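Local coordinates for SusD-like carbohydrate binding protein (PDB 3LEW) that probably binds carbohydrate at the outer membrane of Bacteroides vulgatus, as a SusD-family protein likely to take part in nutrient binding, at residues C148-T153 with K165-V170; E186-T191 with H198-E203; K303-W308 with R325-R330. One frame throughout, in Å; residues are numbered along the deposited sequence. Where two conformers were deposited one is given.

Contact 1. Residues C148-T153 with K165-V170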
ATOM      1  N   CYS A 148       0.547  20.047  -1.086  1.00 13.36           N
ATOM      2  CA  CYS A 148       0.086  18.674  -0.862  1.00 13.11           C
ATOM      3  C   CYS A 148      -1.447  18.643  -0.730  1.00 14.33           C
ATOM      4  O   CYS A 148      -2.137  18.344  -1.704  1.00 14.44           O
ATOM      5  CB  CYS A 148       0.789  18.075   0.335  1.00 12.58           C
ATOM      6  SG  CYS A 148       0.341  16.351   0.646  1.00 14.76           S
ATOM      7  N   ALA A 149      -1.982  19.002   0.438  1.00 13.42           N
ATOM      8  CA  ALA A 149      -3.419  18.831   0.703  1.00 14.17           C
ATOM      9  C   ALA A 149      -3.787  19.637   1.957  1.00 13.70           C
ATOM     10  O   ALA A 149      -2.925  19.915   2.773  1.00 14.16           O
ATOM     11  CB  ALA A 149      -3.761  17.314   0.885  1.00 13.97           C
ATOM     12  N   PRO A 150      -5.055  20.007   2.096  1.00 13.42           N
ATOM     13  CA  PRO A 150      -5.500  20.733   3.297  1.00 13.07           C
ATOM     14  C   PRO A 150      -5.496  19.841   4.524  1.00 13.53           C
ATOM     15  O   PRO A 150      -5.750  18.624   4.412  1.00 13.41           O
ATOM     16  CB  PRO A 150      -6.928  21.178   2.947  1.00 13.93           C
ATOM     17  CG  PRO A 150      -7.233  20.644   1.587  1.00 16.04           C
ATOM     18  CD  PRO A 150      -6.111  19.861   1.067  1.00 14.10           C
ATOM     19  N   ILE A 151      -5.213  20.441   5.671  1.00 12.54           N
ATOM     20  CA  ILE A 151      -5.200  19.732   6.949  1.00 12.61           C
ATOM     21  C   ILE A 151      -6.346  20.212   7.783  1.00 13.32           C
ATOM     22  O   ILE A 151      -6.454  21.408   8.042  1.00 12.54           O
ATOM     23  CB  ILE A 151      -3.878  19.983   7.709  1.00 12.96           C
ATOM     24  CG1 ILE A 151      -2.719  19.397   6.916  1.00 13.99           C
ATOM     25  CG2 ILE A 151      -3.938  19.366   9.118  1.00 13.76           C
ATOM     26  CD1 ILE A 151      -1.337  19.648   7.513  1.00 12.70           C
ATOM     27  N   TYR A 152      -7.216  19.288   8.196  1.00 13.99           N
ATOM     28  CA  TYR A 152      -8.281  19.589   9.147  1.00 14.15           C
ATOM     29  C   TYR A 152      -8.092  18.771  10.401  1.00 15.88           C
ATOM     30  O   TYR A 152      -7.844  17.531  10.337  1.00 15.43           O
ATOM     31  CB  TYR A 152      -9.668  19.246   8.568  1.00 15.34           C
ATOM     32  CG  TYR A 152      -9.936  19.933   7.277  1.00 16.33           C
ATOM     33  CD1 TYR A 152     -10.278  21.255   7.247  1.00 16.41           C
ATOM     34  CD2 TYR A 152      -9.786  19.261   6.056  1.00 20.30           C
ATOM     35  CE1 TYR A 152     -10.496  21.921   6.033  1.00 19.74           C
ATOM     36  CE2 TYR A 152     -10.013  19.905   4.864  1.00 20.15           C
ATOM     37  CZ  TYR A 152     -10.346  21.230   4.852  1.00 19.71           C
ATOM     38  OH  TYR A 152     -10.549  21.889   3.650  1.00 21.09           O
ATOM     39  N   THR A 153      -8.223  19.454  11.533  1.00 18.20           N
ATOM     40  CA  THR A 153      -8.098  18.827  12.845  1.00 21.09           C
ATOM     41  C   THR A 153      -9.334  19.051  13.718  1.00 23.64           C
ATOM     42  O   THR A 153      -9.335  18.667  14.893  1.00 25.01           O
ATOM     43  CB  THR A 153      -6.815  19.289  13.571  1.00 20.90           C
ATOM     44  OG1 THR A 153      -6.883  20.708  13.844  1.00 24.35           O
ATOM     45  CG2 THR A 153      -5.595  18.966  12.759  1.00 23.13           C
ATOM     46  N   LYS A 165     -10.072  25.961   3.172  1.00 28.00           N
ATOM     47  CA  LYS A 165      -8.728  25.975   3.797  1.00 24.41           C
ATOM     48  C   LYS A 165      -7.574  25.748   2.767  1.00 20.20           C
ATOM     49  O   LYS A 165      -7.607  24.781   2.042  1.00 17.58           O
ATOM     50  CB  LYS A 165      -8.677  24.902   4.850  1.00 24.41           C
ATOM     51  CG  LYS A 165      -7.539  25.026   5.796  1.00 27.88           C
ATOM     52  CD  LYS A 165      -7.881  24.458   7.192  1.00 30.28           C
ATOM     53  CE  LYS A 165      -6.747  24.683   8.196  1.00 33.97           C
ATOM     54  NZ  LYS A 165      -5.362  24.361   7.650  1.00 35.29           N
ATOM     55  N   PRO A 166      -6.548  26.624   2.752  1.00 17.69           N
ATOM     56  CA  PRO A 166      -5.435  26.394   1.830  1.00 15.97           C
ATOM     57  C   PRO A 166      -4.765  25.069   2.079  1.00 15.81           C
ATOM     58  O   PRO A 166      -4.653  24.653   3.227  1.00 16.02           O
ATOM     59  CB  PRO A 166      -4.471  27.540   2.144  1.00 15.91           C
ATOM     60  CG  PRO A 166      -5.325  28.616   2.744  1.00 16.94           C
ATOM     61  CD  PRO A 166      -6.333  27.842   3.556  1.00 17.94           C
ATOM     62  N   ALA A 167      -4.326  24.396   1.005  1.00 14.37           N
ATOM     63  CA  ALA A 167      -3.537  23.204   1.146  1.00 14.12           C
ATOM     64  C   ALA A 167      -2.232  23.549   1.905  1.00 12.81           C
ATOM     65  O   ALA A 167      -1.665  24.638   1.733  1.00 13.03           O
ATOM     66  CB  ALA A 167      -3.198  22.632  -0.241  1.00 13.25           C
ATOM     67  N   SER A 168      -1.795  22.606   2.724  1.00 12.35           N
ATOM     68  CA  SER A 168      -0.481  22.617   3.393  1.00 12.54           C
ATOM     69  C   SER A 168       0.542  21.955   2.489  1.00 13.08           C
ATOM     70  O   SER A 168       0.163  21.309   1.533  1.00 12.96           O
ATOM     71  CB  SER A 168      -0.561  21.864   4.710  1.00 13.64           C
ATOM     72  OG  SER A 168      -1.415  22.560   5.588  1.00 12.71           O
ATOM     73  N   SER A 169       1.821  22.080   2.837  1.00 13.01           N
ATOM     74  CA  SER A 169       2.916  21.525   2.041  1.00 13.29           C
ATOM     75  C   SER A 169       3.142  20.080   2.408  1.00 12.81           C
ATOM     76  O   SER A 169       2.678  19.596   3.463  1.00 11.80           O
ATOM     77  CB  SER A 169       4.227  22.227   2.294  1.00 13.94           C
ATOM     78  OG  SER A 169       4.674  22.013   3.633  1.00 13.39           O
ATOM     79  N   VAL A 170       3.903  19.399   1.552  1.00 11.93           N
ATOM     80  CA  VAL A 170       4.228  17.991   1.811  1.00 12.28           C
ATOM     81  C   VAL A 170       4.959  17.819   3.143  1.00 12.66           C
ATOM     82  O   VAL A 170       4.625  16.879   3.910  1.00 12.90           O
ATOM     83  CB  VAL A 170       5.012  17.341   0.621  1.00 11.25           C
ATOM     84  CG1 VAL A 170       6.299  18.122   0.302  1.00 12.30           C
ATOM     85  CG2 VAL A 170       5.302  15.840   0.898  1.00 12.85           C
TER
HETATM   86  O   HOH W   1      -4.050  23.096   5.426  1.00 12.01           O
HETATM   87  O   HOH W   2     -11.995  24.078   3.182  1.00 39.14           O

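Contact 2. Residues E186-T191 with H198-E203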
ATOM      1  N   GLU A 186       1.590   7.668  22.851  1.00 16.85           N
ATOM      2  CA  GLU A 186       1.555   7.984  24.277  0.50 17.20           C
ATOM      3  C   GLU A 186       0.224   7.593  24.932  1.00 17.17           C
ATOM      4  O   GLU A 186       0.166   7.276  26.125  1.00 18.31           O
ATOM      5  CB  GLU A 186       1.825   9.476  24.461  0.50 17.41           C
ATOM      6  CG  GLU A 186       1.864   9.970  25.913  0.50 19.20           C
ATOM      7  CD  GLU A 186       3.069   9.479  26.717  0.50 23.09           C
ATOM      8  OE1 GLU A 186       3.962   8.790  26.164  0.50 23.35           O
ATOM      9  OE2 GLU A 186       3.115   9.795  27.931  0.50 24.90           O
ATOM     10  N   LEU A 187      -0.851   7.670  24.163  1.00 16.39           N
ATOM     11  CA  LEU A 187      -2.208   7.443  24.665  1.00 16.10           C
ATOM     12  C   LEU A 187      -2.612   5.973  24.733  1.00 17.30           C
ATOM     13  O   LEU A 187      -3.353   5.592  25.622  1.00 17.23           O
ATOM     14  CB  LEU A 187      -3.235   8.196  23.809  1.00 14.73           C
ATOM     15  CG  LEU A 187      -3.296   9.711  24.025  1.00 16.15           C
ATOM     16  CD1 LEU A 187      -3.998  10.439  22.846  1.00 16.52           C
ATOM     17  CD2 LEU A 187      -3.979  10.027  25.388  1.00 14.26           C
ATOM     18  N   ILE A 188      -2.154   5.152  23.792  1.00 17.69           N
ATOM     19  CA  ILE A 188      -2.527   3.739  23.814  1.00 18.94           C
ATOM     20  C   ILE A 188      -1.507   2.947  24.639  1.00 19.48           C
ATOM     21  O   ILE A 188      -0.379   2.813  24.253  1.00 20.85           O
ATOM     22  CB  ILE A 188      -2.686   3.169  22.399  1.00 18.18           C
ATOM     23  CG1 ILE A 188      -3.642   4.022  21.554  1.00 18.94           C
ATOM     24  CG2 ILE A 188      -3.160   1.680  22.447  1.00 17.52           C
ATOM     25  CD1 ILE A 188      -3.724   3.622  20.026  1.00 17.03           C
ATOM     26  N   PRO A 189      -1.917   2.414  25.795  1.00 20.17           N
ATOM     27  CA  PRO A 189      -0.918   1.727  26.626  1.00 20.78           C
ATOM     28  C   PRO A 189      -0.389   0.445  25.980  1.00 20.85           C
ATOM     29  O   PRO A 189      -1.103  -0.190  25.204  1.00 18.33           O
ATOM     30  CB  PRO A 189      -1.667   1.415  27.916  1.00 21.74           C
ATOM     31  CG  PRO A 189      -3.056   1.880  27.749  1.00 22.40           C
ATOM     32  CD  PRO A 189      -3.230   2.542  26.444  1.00 19.27           C
ATOM     33  N   GLU A 190       0.847   0.059  26.296  1.00 20.62           N
ATOM     34  CA  GLU A 190       1.384  -1.222  25.819  1.00 21.88           C
ATOM     35  C   GLU A 190       0.567  -2.384  26.336  1.00 20.86           C
ATOM     36  O   GLU A 190       0.559  -3.450  25.726  1.00 20.16           O
ATOM     37  CB  GLU A 190       2.835  -1.416  26.262  1.00 22.95           C
ATOM     38  CG  GLU A 190       3.779  -0.430  25.638  1.00 27.66           C
ATOM     39  CD  GLU A 190       5.218  -0.627  26.135  1.00 33.95           C
ATOM     40  OE1 GLU A 190       5.943  -1.433  25.515  1.00 39.54           O
ATOM     41  OE2 GLU A 190       5.595   0.001  27.145  1.00 37.05           O
ATOM     42  N   THR A 191      -0.121  -2.186  27.447  1.00 19.92           N
ATOM     43  CA  THR A 191      -0.952  -3.248  28.009  1.00 21.21           C
ATOM     44  C   THR A 191      -2.361  -3.354  27.383  1.00 20.56           C
ATOM     45  O   THR A 191      -3.122  -4.273  27.734  1.00 21.42           O
ATOM     46  CB  THR A 191      -1.113  -3.063  29.496  1.00 22.04           C
ATOM     47  OG1 THR A 191      -1.728  -1.793  29.736  1.00 24.86           O
ATOM     48  CG2 THR A 191       0.243  -3.144  30.200  1.00 24.01           C
ATOM     49  N   HIS A 198      -7.754  -5.544  12.597  1.00 14.66           N
ATOM     50  CA  HIS A 198      -7.945  -4.188  12.012  1.00 14.43           C
ATOM     51  C   HIS A 198      -7.845  -3.100  13.083  1.00 13.98           C
ATOM     52  O   HIS A 198      -7.742  -1.900  12.754  1.00 14.32           O
ATOM     53  CB  HIS A 198      -9.307  -4.075  11.280  1.00 14.77           C
ATOM     54  CG  HIS A 198     -10.504  -4.282  12.166  1.00 14.93           C
ATOM     55  ND1 HIS A 198     -10.869  -5.531  12.650  1.00 15.06           N
ATOM     56  CD2 HIS A 198     -11.420  -3.405  12.633  1.00 18.32           C
ATOM     57  CE1 HIS A 198     -11.957  -5.397  13.396  1.00 18.47           C
ATOM     58  NE2 HIS A 198     -12.302  -4.115  13.414  1.00 17.34           N
ATOM     59  N   LYS A 199      -7.916  -3.491  14.363  1.00 13.88           N
ATOM     60  CA  LYS A 199      -7.899  -2.533  15.469  1.00 14.46           C
ATOM     61  C   LYS A 199      -6.470  -2.054  15.720  1.00 14.34           C
ATOM     62  O   LYS A 199      -5.508  -2.786  15.522  1.00 14.41           O
ATOM     63  CB  LYS A 199      -8.434  -3.178  16.746  1.00 14.54           C
ATOM     64  CG  LYS A 199      -9.907  -3.509  16.704  1.00 18.71           C
ATOM     65  CD  LYS A 199     -10.726  -2.188  16.696  1.00 24.91           C
ATOM     66  CE  LYS A 199     -11.935  -2.211  17.613  1.00 32.62           C
ATOM     67  NZ  LYS A 199     -12.266  -0.836  18.163  1.00 36.51           N
ATOM     68  N   ILE A 200      -6.329  -0.790  16.068  1.00 15.07           N
ATOM     69  CA  ILE A 200      -5.027  -0.186  16.294  1.00 15.09           C
ATOM     70  C   ILE A 200      -4.617  -0.319  17.767  1.00 15.13           C
ATOM     71  O   ILE A 200      -5.276   0.197  18.661  1.00 15.42           O
ATOM     72  CB  ILE A 200      -5.077   1.335  15.887  1.00 14.68           C
ATOM     73  CG1 ILE A 200      -5.482   1.477  14.424  1.00 15.24           C
ATOM     74  CG2 ILE A 200      -3.762   2.024  16.228  1.00 14.02           C
ATOM     75  CD1 ILE A 200      -5.595   2.932  13.980  1.00 16.34           C
ATOM     76  N   ASP A 201      -3.498  -0.977  18.030  1.00 14.49           N
ATOM     77  CA  ASP A 201      -2.925  -1.066  19.362  1.00 13.98           C
ATOM     78  C   ASP A 201      -1.527  -0.432  19.316  1.00 14.44           C
ATOM     79  O   ASP A 201      -1.177   0.247  18.338  1.00 14.87           O
ATOM     80  CB  ASP A 201      -2.906  -2.501  19.911  1.00 14.27           C
ATOM     81  CG  ASP A 201      -1.970  -3.420  19.159  1.00 15.30           C
ATOM     82  OD1 ASP A 201      -1.363  -2.956  18.146  1.00 15.29           O
ATOM     83  OD2 ASP A 201      -1.881  -4.639  19.537  1.00 18.87           O
ATOM     84  N   ASN A 202      -0.793  -0.553  20.411  1.00 13.87           N
ATOM     85  CA  ASN A 202       0.545   0.049  20.496  1.00 14.73           C
ATOM     86  C   ASN A 202       1.432  -0.434  19.351  1.00 13.64           C
ATOM     87  O   ASN A 202       2.100   0.373  18.748  1.00 14.46           O
ATOM     88  CB  ASN A 202       1.159  -0.189  21.886  1.00 15.62           C
ATOM     89  CG  ASN A 202       2.492   0.608  22.113  1.00 18.29           C
ATOM     90  OD1 ASN A 202       2.487   1.741  22.631  1.00 27.37           O
ATOM     91  ND2 ASN A 202       3.578   0.014  21.738  1.00 23.66           N
ATOM     92  N   GLU A 203       1.446  -1.730  19.065  1.00 14.20           N
ATOM     93  CA  GLU A 203       2.270  -2.261  17.977  1.00 14.85           C
ATOM     94  C   GLU A 203       1.920  -1.660  16.610  1.00 14.75           C
ATOM     95  O   GLU A 203       2.806  -1.318  15.813  1.00 14.28           O
ATOM     96  CB  GLU A 203       2.185  -3.794  17.947  1.00 16.23           C
ATOM     97  CG  GLU A 203       2.977  -4.377  16.804  1.00 17.73           C
ATOM     98  CD  GLU A 203       2.986  -5.891  16.751  1.00 22.77           C
ATOM     99  OE1 GLU A 203       2.283  -6.527  17.538  1.00 26.41           O
ATOM    100  OE2 GLU A 203       3.704  -6.430  15.896  1.00 22.81           O
TER
HETATM  101  O   HOH W   3      -1.430  -1.928  23.026  1.00 15.13           O

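Contact 3. Residues K303-W308 with R325-R330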
ATOM      1  N   LYS A 303      10.315 -17.514  -5.503  1.00 16.60           N
ATOM      2  CA  LYS A 303      10.592 -17.649  -6.932  1.00 17.82           C
ATOM      3  C   LYS A 303       9.695 -18.751  -7.528  1.00 18.55           C
ATOM      4  O   LYS A 303       9.242 -18.635  -8.663  1.00 19.22           O
ATOM      5  CB  LYS A 303      12.060 -17.961  -7.168  1.00 17.27           C
ATOM      6  CG  LYS A 303      12.496 -17.818  -8.614  1.00 18.41           C
ATOM      7  CD  LYS A 303      13.965 -18.138  -8.796  1.00 18.17           C
ATOM      8  CE  LYS A 303      14.479 -17.588 -10.126  1.00 17.89           C
ATOM      9  NZ  LYS A 303      15.943 -17.781 -10.271  1.00 17.45           N
ATOM     10  N   GLU A 304       9.386 -19.758  -6.714  1.00 18.89           N
ATOM     11  CA  GLU A 304       8.527 -20.918  -7.026  0.50 18.91           C
ATOM     12  C   GLU A 304       7.083 -20.515  -7.286  1.00 19.30           C
ATOM     13  O   GLU A 304       6.315 -21.245  -7.918  1.00 19.06           O
ATOM     14  CB  GLU A 304       8.499 -21.908  -5.828  0.50 18.92           C
ATOM     15  CG  GLU A 304       9.882 -22.322  -5.289  0.50 19.23           C
ATOM     16  CD  GLU A 304       9.818 -23.365  -4.172  0.50 18.74           C
ATOM     17  OE1 GLU A 304       8.726 -23.684  -3.682  0.50 21.26           O
ATOM     18  OE2 GLU A 304      10.871 -23.859  -3.776  0.50 22.06           O
HETATM   19  N   MSE A 305       6.692 -19.377  -6.701  1.00 17.90           N
HETATM   20  CA  MSE A 305       5.312 -18.861  -6.766  1.00 17.94           C
HETATM   21  C   MSE A 305       5.031 -18.074  -8.072  1.00 17.49           C
HETATM   22  O   MSE A 305       3.892 -17.642  -8.324  1.00 16.45           O
HETATM   23  CB  MSE A 305       5.029 -17.998  -5.535  1.00 18.05           C
HETATM   24  CG  MSE A 305       5.114 -18.860  -4.287  1.00 19.59           C
HETATM   25 SE   MSE A 305       5.314 -17.828  -2.677  0.75 22.72          SE
HETATM   26  CE  MSE A 305       3.938 -16.688  -2.958  1.00  5.67           C
ATOM     27  N   LEU A 306       6.073 -17.899  -8.869  1.00 15.22           N
ATOM     28  CA  LEU A 306       6.022 -17.150 -10.130  1.00 15.21           C
ATOM     29  C   LEU A 306       6.153 -18.165 -11.285  1.00 14.88           C
ATOM     30  O   LEU A 306       7.155 -18.847 -11.425  1.00 14.77           O
ATOM     31  CB  LEU A 306       7.142 -16.124 -10.201  1.00 15.69           C
ATOM     32  CG  LEU A 306       7.198 -15.167  -9.016  1.00 14.11           C
ATOM     33  CD1 LEU A 306       8.497 -14.315  -9.088  1.00 15.02           C
ATOM     34  CD2 LEU A 306       5.942 -14.298  -8.949  1.00 14.67           C
ATOM     35  N   PHE A 307       5.109 -18.282 -12.092  1.00 14.33           N
ATOM     36  CA  PHE A 307       5.107 -19.272 -13.152  1.00 14.56           C
ATOM     37  C   PHE A 307       4.155 -18.887 -14.269  1.00 14.60           C
ATOM     38  O   PHE A 307       3.181 -18.200 -14.043  1.00 14.11           O
ATOM     39  CB  PHE A 307       4.698 -20.654 -12.607  1.00 15.28           C
ATOM     40  CG  PHE A 307       3.415 -20.637 -11.817  1.00 15.85           C
ATOM     41  CD1 PHE A 307       2.185 -20.807 -12.462  1.00 17.73           C
ATOM     42  CD2 PHE A 307       3.426 -20.415 -10.461  1.00 17.92           C
ATOM     43  CE1 PHE A 307       1.013 -20.788 -11.768  1.00 19.28           C
ATOM     44  CE2 PHE A 307       2.235 -20.371  -9.737  1.00 17.71           C
ATOM     45  CZ  PHE A 307       1.024 -20.554 -10.414  1.00 18.36           C
ATOM     46  N   TRP A 308       4.466 -19.359 -15.477  1.00 13.79           N
ATOM     47  CA  TRP A 308       3.572 -19.188 -16.632  1.00 13.84           C
ATOM     48  C   TRP A 308       2.306 -19.988 -16.449  1.00 14.18           C
ATOM     49  O   TRP A 308       2.345 -21.149 -16.020  1.00 14.76           O
ATOM     50  CB  TRP A 308       4.251 -19.690 -17.908  1.00 14.40           C
ATOM     51  CG  TRP A 308       5.504 -18.990 -18.298  1.00 16.09           C
ATOM     52  CD1 TRP A 308       6.756 -19.535 -18.346  1.00 19.24           C
ATOM     53  CD2 TRP A 308       5.645 -17.619 -18.735  1.00 17.28           C
ATOM     54  NE1 TRP A 308       7.664 -18.592 -18.761  1.00 19.79           N
ATOM     55  CE2 TRP A 308       7.015 -17.405 -18.998  1.00 17.63           C
ATOM     56  CE3 TRP A 308       4.754 -16.561 -18.909  1.00 16.54           C
ATOM     57  CZ2 TRP A 308       7.505 -16.194 -19.451  1.00 13.88           C
ATOM     58  CZ3 TRP A 308       5.234 -15.352 -19.355  1.00 15.47           C
ATOM     59  CH2 TRP A 308       6.610 -15.173 -19.612  1.00 16.47           C
ATOM     60  N   ARG A 325       2.139 -15.584 -13.692  1.00 14.07           N
ATOM     61  CA  ARG A 325       1.260 -15.478 -12.553  1.00 14.07           C
ATOM     62  C   ARG A 325       2.039 -15.526 -11.275  1.00 14.99           C
ATOM     63  O   ARG A 325       3.131 -16.074 -11.213  1.00 13.77           O
ATOM     64  CB  ARG A 325       0.267 -16.653 -12.530  1.00 15.04           C
ATOM     65  CG  ARG A 325      -0.377 -17.008 -13.822  1.00 16.58           C
ATOM     66  CD  ARG A 325      -1.170 -15.861 -14.430  1.00 17.31           C
ATOM     67  NE  ARG A 325      -1.591 -16.259 -15.770  1.00 14.29           N
ATOM     68  CZ  ARG A 325      -2.571 -15.674 -16.468  1.00 14.19           C
ATOM     69  NH1 ARG A 325      -3.223 -14.618 -16.001  1.00 14.54           N
ATOM     70  NH2 ARG A 325      -2.831 -16.085 -17.677  1.00 13.05           N
ATOM     71  N   ASN A 326       1.464 -14.911 -10.228  1.00 16.12           N
ATOM     72  CA  ASN A 326       1.937 -15.061  -8.873  1.00 15.51           C
ATOM     73  C   ASN A 326       0.847 -15.790  -8.062  1.00 15.52           C
ATOM     74  O   ASN A 326      -0.270 -15.307  -7.984  1.00 13.93           O
ATOM     75  CB  ASN A 326       2.232 -13.673  -8.255  1.00 16.00           C
ATOM     76  CG  ASN A 326       3.153 -13.742  -7.058  1.00 16.23           C
ATOM     77  OD1 ASN A 326       3.292 -14.816  -6.387  1.00 15.50           O
ATOM     78  ND2 ASN A 326       3.806 -12.605  -6.763  1.00 13.94           N
ATOM     79  N   SER A 327       1.167 -16.963  -7.505  1.00 14.10           N
ATOM     80  CA  SER A 327       0.232 -17.648  -6.608  1.00 14.20           C
ATOM     81  C   SER A 327       0.058 -16.903  -5.257  1.00 14.76           C
ATOM     82  O   SER A 327      -0.741 -17.332  -4.399  1.00 14.45           O
ATOM     83  CB  SER A 327       0.671 -19.090  -6.398  1.00 14.32           C
ATOM     84  OG  SER A 327       1.918 -19.134  -5.733  1.00 14.99           O
ATOM     85  N   LYS A 328       0.754 -15.785  -5.067  1.00 13.82           N
ATOM     86  CA  LYS A 328       0.779 -15.095  -3.752  1.00 14.48           C
ATOM     87  C   LYS A 328      -0.614 -14.827  -3.172  1.00 14.53           C
ATOM     88  O   LYS A 328      -0.894 -15.207  -2.024  1.00 13.69           O
ATOM     89  CB  LYS A 328       1.564 -13.780  -3.869  1.00 15.12           C
ATOM     90  CG  LYS A 328       1.796 -13.044  -2.574  1.00 16.42           C
ATOM     91  CD  LYS A 328       2.750 -11.882  -2.768  1.00 15.99           C
ATOM     92  CE  LYS A 328       2.924 -11.108  -1.498  1.00 15.84           C
ATOM     93  NZ  LYS A 328       3.896  -9.981  -1.596  1.00 14.68           N
ATOM     94  N   PHE A 329      -1.470 -14.172  -3.960  1.00 14.15           N
ATOM     95  CA  PHE A 329      -2.812 -13.784  -3.520  1.00 14.81           C
ATOM     96  C   PHE A 329      -3.840 -14.729  -4.147  1.00 14.64           C
ATOM     97  O   PHE A 329      -3.889 -14.879  -5.387  1.00 15.46           O
ATOM     98  CB  PHE A 329      -3.161 -12.382  -3.948  1.00 15.53           C
ATOM     99  CG  PHE A 329      -2.317 -11.336  -3.333  1.00 15.22           C
ATOM    100  CD1 PHE A 329      -2.644 -10.822  -2.112  1.00 16.99           C
ATOM    101  CD2 PHE A 329      -1.203 -10.849  -4.007  1.00 16.03           C
ATOM    102  CE1 PHE A 329      -1.865  -9.827  -1.514  1.00 18.52           C
ATOM    103  CE2 PHE A 329      -0.432  -9.850  -3.454  1.00 17.82           C
ATOM    104  CZ  PHE A 329      -0.780  -9.339  -2.179  1.00 18.68           C
ATOM    105  N   ARG A 330      -4.599 -15.415  -3.295  1.00 13.78           N
ATOM    106  CA  ARG A 330      -5.723 -16.207  -3.744  1.00 13.48           C
ATOM    107  C   ARG A 330      -6.940 -16.007  -2.885  1.00 13.30           C
ATOM    108  O   ARG A 330      -6.814 -15.829  -1.722  1.00 14.03           O
ATOM    109  CB  ARG A 330      -5.372 -17.689  -3.761  1.00 13.32           C
ATOM    110  CG  ARG A 330      -4.124 -17.991  -4.544  1.00 14.71           C
ATOM    111  CD  ARG A 330      -3.820 -19.489  -4.645  1.00 15.36           C
ATOM    112  NE  ARG A 330      -3.784 -20.240  -3.388  1.00 15.12           N
ATOM    113  CZ  ARG A 330      -2.719 -20.290  -2.575  1.00 17.01           C
ATOM    114  NH1 ARG A 330      -1.604 -19.604  -2.864  1.00 16.62           N
ATOM    115  NH2 ARG A 330      -2.766 -21.022  -1.484  1.00 18.31           N
TER

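Contact 1. Residues C148-T153 with K165-V170
Lys165 opens the second segment by reaching across to the tyrosine and isoleucine of the first. Its chain sets out with CG anti to the backbone N and stays extended until a bend at the end (chi4 -45°). That bend brings NZ to the carbonyl O of Ile151 for a weak hydrogen bond of 3.2 Å. Nearer the backbone, Lys165 CB rests obliquely against the Tyr152 ring, 3.7 Å from CE1, and a water bridges Tyr152 OH to Lys165 N. Pro166 takes little part with its ring but offers its carbonyl O to a second water. This one has four partners: it accepts from Ile151 N and Lys165 NZ, donates to Pro166 O, and lies 2.7 Å from Ser168 OG. Ala167 sets its methyl 4.2 Å from CD of Pro150. Ser168 carries the backbone pairing. Its N donates to Ala149 O (2.9 Å), approaching from above the carbonyl plane. Its O takes Cys148 N at 2.9 Å and, weakly, Ala149 N, so two residues face one in a classic beta bulge. With OG beside the backbone N, its hydroxyl also meets Ile151 CD1 at 3.5 Å. Ser169 N-caps the next helix; since its own N bonds to Glu172 OE1, the two form a capping box. Val170 CB packs 4.3 Å from Cys148 CB. The small two-stranded patch thus lies at the start of helix 170-187, whose Val173 touches Cys148 and Ile151, while Trp87 and Tyr91 of helix 81-103 cover Ala149, and Tyr129 of helix 111-135 meets Ile151.

Contact 2. Residues E186-T191 with H198-E203
This is the mouth of the loop between two consecutive helices in the alpha-helical part of the SusD fold, a family grouped with the TPR clan: the exit of helix 170-187 meets the entry of helix 202-215. Ile188, the first residue to leave helical geometry, points its side chain at the other segment. With CG1 anti to the carbonyl carbon, CD1 extends to Ile200 CG2 (4.1 Å), and the two isoleucines cross at about a right angle. The other branch, CG2, comes within 3.8 Å of Asn202 N, at the head of the second helix. Both isoleucines also touch Val205, one turn into that helix, and Gln120 and Ala123 of helix 111-135 pack behind Ile188 and Ile200 respectively, so the apolar side of the loop mouth is buried.

The other side is polar. Exposed Glu190 runs alongside the buried Asn202, both pointing the same way, CG to CG at 3.9 Å, while the Glu190 carboxylate goes on to a salt bridge with Lys232 of helix 219-232. Asp201 is the N-cap of the second helix: its OD1 takes the N of Val204, and its OD2 pairs with Arg194 in the intervening loop. The backbones are joined through one water, which donates to Pro189 O at 2.8 Å and accepts from Asn202 N at 3.0 Å.

Contact 3. Residues K303-W308 with R325-R330
Met305 O sits in a crowd of other acceptors. Arg325 O is 3.4 Å from it and Asn326 OD1 lies at 3.5 Å, yet what it binds is Ser327 N, in its carbonyl plane and nearly straight (2.9 Å, 162°). The CA-H of Asn326 also points at it, a CA-H...O contact. Next along, Phe307 and Arg325 form a hydrogen-bonded pair, Phe307 N to Arg325 O 3.1 Å, Arg325 N to Phe307 O 2.8 Å. Between that pair and the Met305-Ser327 bond, Leu306 and Asn326 are a non-hydrogen-bonded pair with side chains alongside each other, Leu306 CD2 pressing on Asn326 CG at 3.4 Å. Phe307 takes the crowded first torsion (chi1 52°), which lays one ring face over Arg325 O and turns an edge toward Ser327 CB. Selenomethionine Met305 bends at chi3 (51°), and its CE reaches Lys328 CA at 3.6 Å. Lys328 itself runs out extended to Glu405 and the carbonyl of Trp403. Asn326 OD1 accepts from Lys328 N (3.0 Å), curling the chain off the strand. Two antiparallel strands zipped by backbone bonds, one leaving through an Asx turn, make this the open end of a beta hairpin.

In the fold
Before contact 1 the chain lays down helices 81-103 and 111-135; helix 111-135 borders both contact 1 and contact 2, helix 81-103 contact 1. Contact 1 closes the loop that carries the short helix 159-162, then hands the chain directly to helix 170-187. Contact 2 closes the loop 188-201 at the far end of that same helix, about 27 Å away between centres, and starts helix 202-215. Contact 3 follows across the molecule, on the opposite side of the chain's centre from contact 1, and closes the hairpin 306-309/321-326 at the edge of a mixed sheet completed by strands 429-434 and 440-448. The three loops are in series, neither nested nor crossed.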